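Local coordinates for protein AP-4 complex accessory subunit Tepsin (Equus caballus, PDB 5WF2) that probably associates with the adaptor-like complex AP-4 and may thereby act in vesicular trafficking at the trans-Golgi network, this chain being the VHS/ENTH-like domain of the longer protein, at residues G72-E75 with C76-M79; S29-Q32 with T33-G37; F41-R44 with E45-Q48; R104-L107 with Q108-S111. All coordinates share one frame; numbering follows the deposited sequence.

Contact 1: residues G72-E75 with C76-M79; sequences GTSE and CVQM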
# COMPACT_ATOMS: atom_id res chain seq x y z
N GLY A 72 -3.93 -11.56 -6.14
CA GLY A 72 -5.19 -12.27 -6.04
C GLY A 72 -6.40 -11.37 -6.02
O GLY A 72 -7.46 -11.77 -5.52
N THR A 73 -6.27 -10.17 -6.57
CA THR A 73 -7.39 -9.24 -6.58
C THR A 73 -7.58 -8.71 -7.99
O THR A 73 -6.94 -9.19 -8.94
CB THR A 73 -7.16 -8.09 -5.58
OG1 THR A 73 -6.01 -7.33 -5.96
CG2 THR A 73 -6.93 -8.61 -4.17
N SER A 74 -8.45 -7.73 -8.12
CA SER A 74 -8.70 -7.02 -9.36
C SER A 74 -7.73 -5.86 -9.56
O SER A 74 -7.01 -5.44 -8.65
CB SER A 74 -10.11 -6.48 -9.34
OG SER A 74 -10.14 -5.32 -8.53
N GLU A 75 -7.76 -5.29 -10.76
CA GLU A 75 -6.90 -4.17 -11.09
C GLU A 75 -7.21 -2.96 -10.22
O GLU A 75 -6.29 -2.25 -9.79
CB GLU A 75 -7.06 -3.83 -12.57
CG GLU A 75 -6.16 -2.75 -13.07
CD GLU A 75 -6.41 -2.39 -14.53
OE1 GLU A 75 -7.51 -1.88 -14.82
OE2 GLU A 75 -5.50 -2.63 -15.37
N CYS A 76 -8.50 -2.70 -9.93
CA CYS A 76 -8.85 -1.51 -9.17
C CYS A 76 -8.39 -1.65 -7.72
O CYS A 76 -7.89 -0.69 -7.13
CB CYS A 76 -10.35 -1.22 -9.23
SG CYS A 76 -10.77 0.44 -8.69
N VAL A 77 -8.53 -2.83 -7.14
CA VAL A 77 -8.07 -3.01 -5.77
C VAL A 77 -6.56 -2.87 -5.70
O VAL A 77 -6.03 -2.25 -4.77
CB VAL A 77 -8.55 -4.36 -5.21
CG1 VAL A 77 -7.80 -4.73 -3.95
CG2 VAL A 77 -10.07 -4.32 -4.91
N GLN A 78 -5.84 -3.41 -6.69
CA GLN A 78 -4.38 -3.25 -6.72
C GLN A 78 -4.00 -1.78 -6.80
O GLN A 78 -3.07 -1.34 -6.12
CB GLN A 78 -3.79 -4.00 -7.90
CG GLN A 78 -3.76 -5.52 -7.77
CD GLN A 78 -3.07 -6.16 -8.95
OE1 GLN A 78 -3.36 -5.82 -10.10
NE2 GLN A 78 -2.14 -7.06 -8.68
N MET A 79 -4.69 -1.01 -7.65
CA MET A 79 -4.38 0.40 -7.81
C MET A 79 -4.60 1.16 -6.51
O MET A 79 -3.75 1.95 -6.09
CB MET A 79 -5.22 1.01 -8.95
CG MET A 79 -4.74 0.58 -10.33
SD MET A 79 -3.18 1.32 -10.83
CE MET A 79 -3.62 3.04 -11.01
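S74 meets V77 in an N-cap: the serine stands immediately before helix 75-89 and its side chain takes up a backbone N-H of the first turn. The bond from V77 N to S74 OG is long, 3.3 Å, but nearly straight, with 171° at the hydrogen. With chi1 at 78°, OG sits between the backbone N and the carbonyl carbon of S74, which turns it back over the start of the helix. Behind the cap the regular helical bonds begin, Q78 N to S74 O at 3.1 Å and M79 N to E75 O at 2.9 Å.

The close packing lies on the side of T73, V77 and Q78. The T73 side chain crosses that of V77 at about a right angle, and V77 CG1 comes 3.7 Å from T73 OG1 while also touching T73 CB and CG2. The hydroxyl itself is hydrogen-bonded to the carbonyl of H69, and the amide nitrogen of Q78 likewise reaches the carbonyl of L70, so T73 and Q78 tie the loop and the helix start back to the residues just after helix 59-68. M79, buried, leads its sulfur end away toward P117, V118 and F41.

The other side is looser. S74 and E75 are exposed, and the extended chain of E75, its CG anti to the backbone N (chi1 -176°), reaches away from 76-79 and touches P117 of helix 117-132. On the packed side, Q78 CG rests 3.4 Å from T73 OG1.

Contact 2: residues S29-Q32 with T33-G37; sequences SLVQ and TVTRG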
# COMPACT_ATOMS: atom_id res chain seq x y z
N SER A 29 -9.65 -4.26 8.74
CA SER A 29 -10.81 -3.43 8.42
C SER A 29 -10.40 -2.16 7.71
O SER A 29 -11.07 -1.73 6.76
CB SER A 29 -11.57 -3.06 9.69
OG SER A 29 -11.93 -4.23 10.42
N LEU A 30 -9.30 -1.53 8.16
CA LEU A 30 -8.83 -0.30 7.51
C LEU A 30 -8.46 -0.55 6.06
O LEU A 30 -8.83 0.22 5.16
CB LEU A 30 -7.63 0.29 8.27
CG LEU A 30 -7.11 1.59 7.65
CD1 LEU A 30 -8.15 2.72 7.71
CD2 LEU A 30 -5.78 2.01 8.30
N VAL A 31 -7.71 -1.62 5.80
CA VAL A 31 -7.25 -1.90 4.44
C VAL A 31 -8.42 -2.27 3.57
O VAL A 31 -8.47 -1.91 2.38
CB VAL A 31 -6.20 -3.01 4.47
CG1 VAL A 31 -5.92 -3.57 3.08
CG2 VAL A 31 -4.90 -2.48 5.11
N GLN A 32 -9.38 -3.02 4.13
CA GLN A 32 -10.58 -3.36 3.35
C GLN A 32 -11.36 -2.10 3.00
O GLN A 32 -11.86 -1.97 1.89
CB GLN A 32 -11.44 -4.37 4.12
CG GLN A 32 -10.86 -5.78 4.19
CD GLN A 32 -11.65 -6.73 5.10
OE1 GLN A 32 -12.33 -6.31 6.05
NE2 GLN A 32 -11.54 -8.03 4.82
N THR A 33 -11.42 -1.13 3.91
CA THR A 33 -12.09 0.13 3.61
C THR A 33 -11.38 0.87 2.49
O THR A 33 -12.00 1.30 1.50
CB THR A 33 -12.17 1.01 4.86
OG1 THR A 33 -13.21 0.55 5.72
CG2 THR A 33 -12.45 2.48 4.53
N VAL A 34 -10.07 1.06 2.63
CA VAL A 34 -9.38 1.94 1.70
C VAL A 34 -9.34 1.35 0.30
O VAL A 34 -9.27 2.11 -0.69
CB VAL A 34 -7.98 2.28 2.23
CG1 VAL A 34 -7.05 1.12 2.04
CG2 VAL A 34 -7.48 3.50 1.54
N THR A 35 -9.39 0.02 0.17
CA THR A 35 -9.27 -0.61 -1.13
C THR A 35 -10.60 -0.84 -1.83
O THR A 35 -10.60 -1.19 -3.01
CB THR A 35 -8.54 -1.97 -1.06
OG1 THR A 35 -9.20 -2.90 -0.21
CG2 THR A 35 -7.10 -1.79 -0.60
N ARG A 36 -11.73 -0.66 -1.17
CA ARG A 36 -13.00 -0.83 -1.87
C ARG A 36 -13.38 0.50 -2.52
O ARG A 36 -13.09 1.58 -2.01
CB ARG A 36 -14.09 -1.32 -0.92
CG ARG A 36 -14.68 -0.27 0.05
CD ARG A 36 -15.96 -0.78 0.74
NE ARG A 36 -15.78 -2.10 1.36
CZ ARG A 36 -15.60 -2.32 2.66
NH1 ARG A 36 -15.59 -1.32 3.54
NH2 ARG A 36 -15.43 -3.57 3.09
N GLY A 37 -14.03 0.41 -3.65
CA GLY A 37 -14.39 1.60 -4.40
C GLY A 37 -14.13 1.39 -5.87
O GLY A 37 -13.37 0.50 -6.28
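T33 reaches back one turn to S29: its backbone N donates to S29 O at 2.9 Å, and its hydroxyl adds a weak bond to the same carbonyl, OG1 lying 3.3 Å from S29 O. A chi1 of -78° sets OG1 beside its own backbone N, which lets both donors address one acceptor. The hydroxyl of S29 is bonded in turn to the carbonyl of Q25.

V34 follows with a regular helical bond from its N to L30 O at 2.9 Å. V34 CG1 is tucked against the preceding turn, 3.4 Å from V31 O, while the valine also packs on F50 and L42; L30 and V31 take the neighbouring positions, L30 against F50, E53 and C54 of helix 44-56, V31 against V62, L65 and L66 of helix 59-68. This buried face sets the last turns of helix 25-35 into the all-helical VHS/ENTH-like domain.

At T35 the carbonyl of V31 is gripped twice. T35 N donates to V31 O at 3.1 Å and T35 OG1 at 2.9 Å, and the two reach the oxygen from opposite faces of the carbonyl plane. The hydroxyl thus doubles the bonding of the carbonyl oxygen of buried V31, while T35 itself packs on V77 and A81 of helix 75-89.

R36, in the turn that follows, is exposed; R36 N makes a weak bond, 3.3 Å, to Q32 O. Its chain folds back at chi3 (51°), laying one face of the R36 guanidinium over that carbonyl, with Q32 O centred on the face at a height of 3.8 Å.

Contact 3: residues F41-R44 with E45-Q48; sequences FLSR and EEAQ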
# COMPACT_ATOMS: atom_id res chain seq x y z
N PHE A 41 -7.92 5.82 -7.99
CA PHE A 41 -7.18 6.79 -7.21
C PHE A 41 -7.95 7.14 -5.95
O PHE A 41 -9.15 7.46 -6.01
CB PHE A 41 -6.92 8.05 -8.04
CG PHE A 41 -6.35 7.76 -9.38
CD1 PHE A 41 -5.07 7.24 -9.49
CD2 PHE A 41 -7.11 7.95 -10.53
CE1 PHE A 41 -4.53 6.94 -10.72
CE2 PHE A 41 -6.58 7.65 -11.78
CZ PHE A 41 -5.29 7.14 -11.87
N LEU A 42 -7.27 7.12 -4.80
CA LEU A 42 -7.85 7.61 -3.56
C LEU A 42 -8.15 9.11 -3.69
O LEU A 42 -7.44 9.85 -4.37
CB LEU A 42 -6.90 7.36 -2.38
CG LEU A 42 -6.27 5.98 -2.15
CD1 LEU A 42 -5.52 6.00 -0.82
CD2 LEU A 42 -7.30 4.88 -2.15
N SER A 43 -9.23 9.54 -3.06
CA SER A 43 -9.46 10.97 -2.93
C SER A 43 -8.55 11.55 -1.85
O SER A 43 -8.00 10.85 -1.01
CB SER A 43 -10.91 11.26 -2.56
OG SER A 43 -11.17 10.89 -1.21
N ARG A 44 -8.44 12.87 -1.87
CA ARG A 44 -7.67 13.58 -0.86
C ARG A 44 -8.20 13.25 0.53
O ARG A 44 -7.42 13.00 1.46
CB ARG A 44 -7.75 15.08 -1.15
CG ARG A 44 -6.99 15.97 -0.22
CD ARG A 44 -6.80 17.38 -0.79
NE ARG A 44 -5.66 18.02 -0.13
CZ ARG A 44 -5.74 18.79 0.96
NH1 ARG A 44 -6.92 19.04 1.53
NH2 ARG A 44 -4.64 19.31 1.50
N GLU A 45 -9.53 13.18 0.66
CA GLU A 45 -10.17 12.90 1.93
C GLU A 45 -9.87 11.48 2.38
O GLU A 45 -9.54 11.24 3.54
CB GLU A 45 -11.68 13.13 1.81
CG GLU A 45 -12.07 14.49 1.11
CD GLU A 45 -12.28 14.39 -0.43
OE1 GLU A 45 -13.42 14.09 -0.88
OE2 GLU A 45 -11.31 14.64 -1.20
N GLU A 46 -9.94 10.53 1.45
CA GLU A 46 -9.74 9.14 1.81
C GLU A 46 -8.29 8.89 2.21
O GLU A 46 -8.02 8.16 3.17
CB GLU A 46 -10.12 8.23 0.65
CG GLU A 46 -11.61 8.13 0.37
CD GLU A 46 -11.88 7.50 -0.98
OE1 GLU A 46 -10.94 7.43 -1.81
OE2 GLU A 46 -13.02 7.05 -1.23
N ALA A 47 -7.36 9.49 1.48
CA ALA A 47 -5.96 9.32 1.82
C ALA A 47 -5.65 9.92 3.18
O ALA A 47 -4.95 9.31 4.00
CB ALA A 47 -5.09 9.95 0.73
N GLN A 48 -6.16 11.12 3.46
CA GLN A 48 -5.89 11.74 4.75
C GLN A 48 -6.47 10.92 5.90
O GLN A 48 -5.84 10.77 6.95
CB GLN A 48 -6.44 13.16 4.78
CG GLN A 48 -5.67 14.09 3.87
CD GLN A 48 -5.99 15.56 4.10
OE1 GLN A 48 -6.81 15.91 4.96
NE2 GLN A 48 -5.34 16.42 3.33
O HOH W 1 -11.51 7.38 -4.60
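The guanidinium of R44 carries the amide nitrogen of Q48 on one face, Q48 NE2 standing 3.3 Å from the plane above the middle of the group, with NE2 to R44 CZ at 3.4 Å. The two planes are 65° apart, so the amide meets the face tilted rather than as a parallel stack. R44 gets there as an extended chain from CG to NE, its CG anti to the backbone N (chi1 -179°), while Q48 is extended beyond CG.

The carboxylate of E46 is met from above its plane by S43 N, which donates to E46 OE1 at 3.0 Å along a nearly straight N-H (170°). In return E46 N donates to S43 OG at 3.0 Å. E46 OE1 also takes a hydrogen bond from a water that bridges to the carbonyl of F41, and it forms a salt bridge with R80 of helix 75-89, which would be expected to favour its charged form. A47 N to S43 O, at 2.9 Å, is the first helical i to i+4 bond, and L42 CD1 packs loosely on A47 CB. The reciprocal pairing of S43 and E46 is a capping box, which starts helix 44-56 at the surface of the domain.

Contact 4: residues R104-L107 with Q108-S111; sequences RPRL and QELS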
# COMPACT_ATOMS: atom_id res chain seq x y z
N ARG A 104 9.68 -3.77 -1.22
CA ARG A 104 10.48 -3.98 -2.42
C ARG A 104 10.12 -5.23 -3.19
O ARG A 104 10.00 -5.15 -4.42
CB ARG A 104 11.97 -3.98 -2.07
CG ARG A 104 12.82 -4.39 -3.25
CD ARG A 104 14.22 -4.69 -2.81
NE ARG A 104 15.03 -3.49 -2.65
CZ ARG A 104 15.34 -2.97 -1.47
NH1 ARG A 104 14.86 -3.53 -0.37
NH2 ARG A 104 16.12 -1.89 -1.40
N PRO A 105 9.97 -6.41 -2.57
CA PRO A 105 9.74 -7.61 -3.39
C PRO A 105 8.48 -7.58 -4.22
O PRO A 105 8.51 -7.94 -5.40
CB PRO A 105 9.70 -8.74 -2.34
CG PRO A 105 10.52 -8.24 -1.24
CD PRO A 105 10.25 -6.76 -1.17
N ARG A 106 7.35 -7.18 -3.64
CA ARG A 106 6.12 -7.17 -4.39
C ARG A 106 6.11 -6.04 -5.41
O ARG A 106 5.64 -6.23 -6.54
CB ARG A 106 4.91 -7.07 -3.47
CG ARG A 106 3.57 -7.26 -4.20
CD ARG A 106 3.49 -8.62 -5.02
NE ARG A 106 2.22 -8.73 -5.74
CZ ARG A 106 2.04 -9.39 -6.89
NH1 ARG A 106 3.05 -10.00 -7.49
NH2 ARG A 106 0.85 -9.38 -7.48
N LEU A 107 6.66 -4.89 -5.06
CA LEU A 107 6.78 -3.81 -6.04
C LEU A 107 7.68 -4.22 -7.20
O LEU A 107 7.38 -3.87 -8.36
CB LEU A 107 7.31 -2.55 -5.38
CG LEU A 107 6.36 -1.83 -4.43
CD1 LEU A 107 7.09 -0.66 -3.83
CD2 LEU A 107 5.15 -1.31 -5.22
N GLN A 108 8.78 -4.94 -6.94
CA GLN A 108 9.62 -5.44 -8.04
C GLN A 108 8.84 -6.40 -8.93
O GLN A 108 8.93 -6.33 -10.16
CB GLN A 108 10.88 -6.14 -7.50
CG GLN A 108 12.04 -5.24 -7.17
CD GLN A 108 13.17 -5.96 -6.41
OE1 GLN A 108 12.99 -7.05 -5.87
NE2 GLN A 108 14.36 -5.33 -6.39
N GLU A 109 8.07 -7.31 -8.34
CA GLU A 109 7.25 -8.23 -9.14
C GLU A 109 6.26 -7.49 -10.03
O GLU A 109 6.12 -7.81 -11.23
CB GLU A 109 6.51 -9.20 -8.23
CG GLU A 109 7.41 -10.29 -7.65
CD GLU A 109 6.78 -11.05 -6.51
OE1 GLU A 109 5.56 -10.87 -6.24
OE2 GLU A 109 7.54 -11.83 -5.87
N LEU A 110 5.55 -6.52 -9.47
CA LEU A 110 4.56 -5.79 -10.27
C LEU A 110 5.23 -4.97 -11.36
O LEU A 110 4.73 -4.90 -12.49
CB LEU A 110 3.69 -4.90 -9.39
CG LEU A 110 2.82 -5.58 -8.31
CD1 LEU A 110 2.10 -4.58 -7.50
CD2 LEU A 110 1.79 -6.48 -8.89
N SER A 111 6.38 -4.35 -11.06
CA SER A 111 7.05 -3.52 -12.04
C SER A 111 7.58 -4.34 -13.21
O SER A 111 7.86 -3.76 -14.26
CB SER A 111 8.19 -2.73 -11.40
OG SER A 111 9.33 -3.52 -11.16
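R106 and E109 form a salt bridge along one turn of helix 96-111, R106 NH1 donating to E109 OE1 at 2.9 Å. The oxygen uses its anti lone pair, the one away from its partner oxygen, and lies 15° out of the guanidinium plane; the two side chains cross at about a right angle. The arginine chain bends at chi2 (55°), which swings the guanidinium forward along the helix toward E109. Its other nitrogen, NH2, is hydrogen-bonded to the carbonyl of L70.

One face of the R106 guanidinium is covered by L110 CD2, 3.3 Å above it and toward one edge of the group. R104 and Q108 run alongside in the same direction: the R104 methylene CG packs against the Q108 amide, 3.5 Å from Q108 CD. Across the two segments the i to i+4 bonds are kept, such as Q108 N to R104 O at 2.8 Å, although the helix is kinked at P105. L107 and L110 are buried, facing L82 of helix 75-89 and helix 117-132.

Held at its edge by a carboxylate, over one face by a leucine methyl and at NH2 by a carbonyl, the R106 group is fixed in its rotation, and its charge is probably balanced locally by E109.

How the contacts relate
From the N terminus, contact 2 comes first, at the end of helix 25-35, and contact 3 follows at the start of helix 44-56; these neighbours meet where V34 touches L42. Contact 1 opens helix 75-89, and contact 4 ends helix 96-111. All four are local and run in series, so none nests in or crosses another, and none closes a long loop. Contact 1 is the hub: C76 and V77 join helix 75-89 to the end of helix 25-35, M79 meets contact 3, and Q78 meets helix 96-111 at contact 4, where L70 O takes bonds from both Q78 and R106. Contacts 2 and 4 lie on opposite sides of the chain's centre, their centres about 21 Å apart.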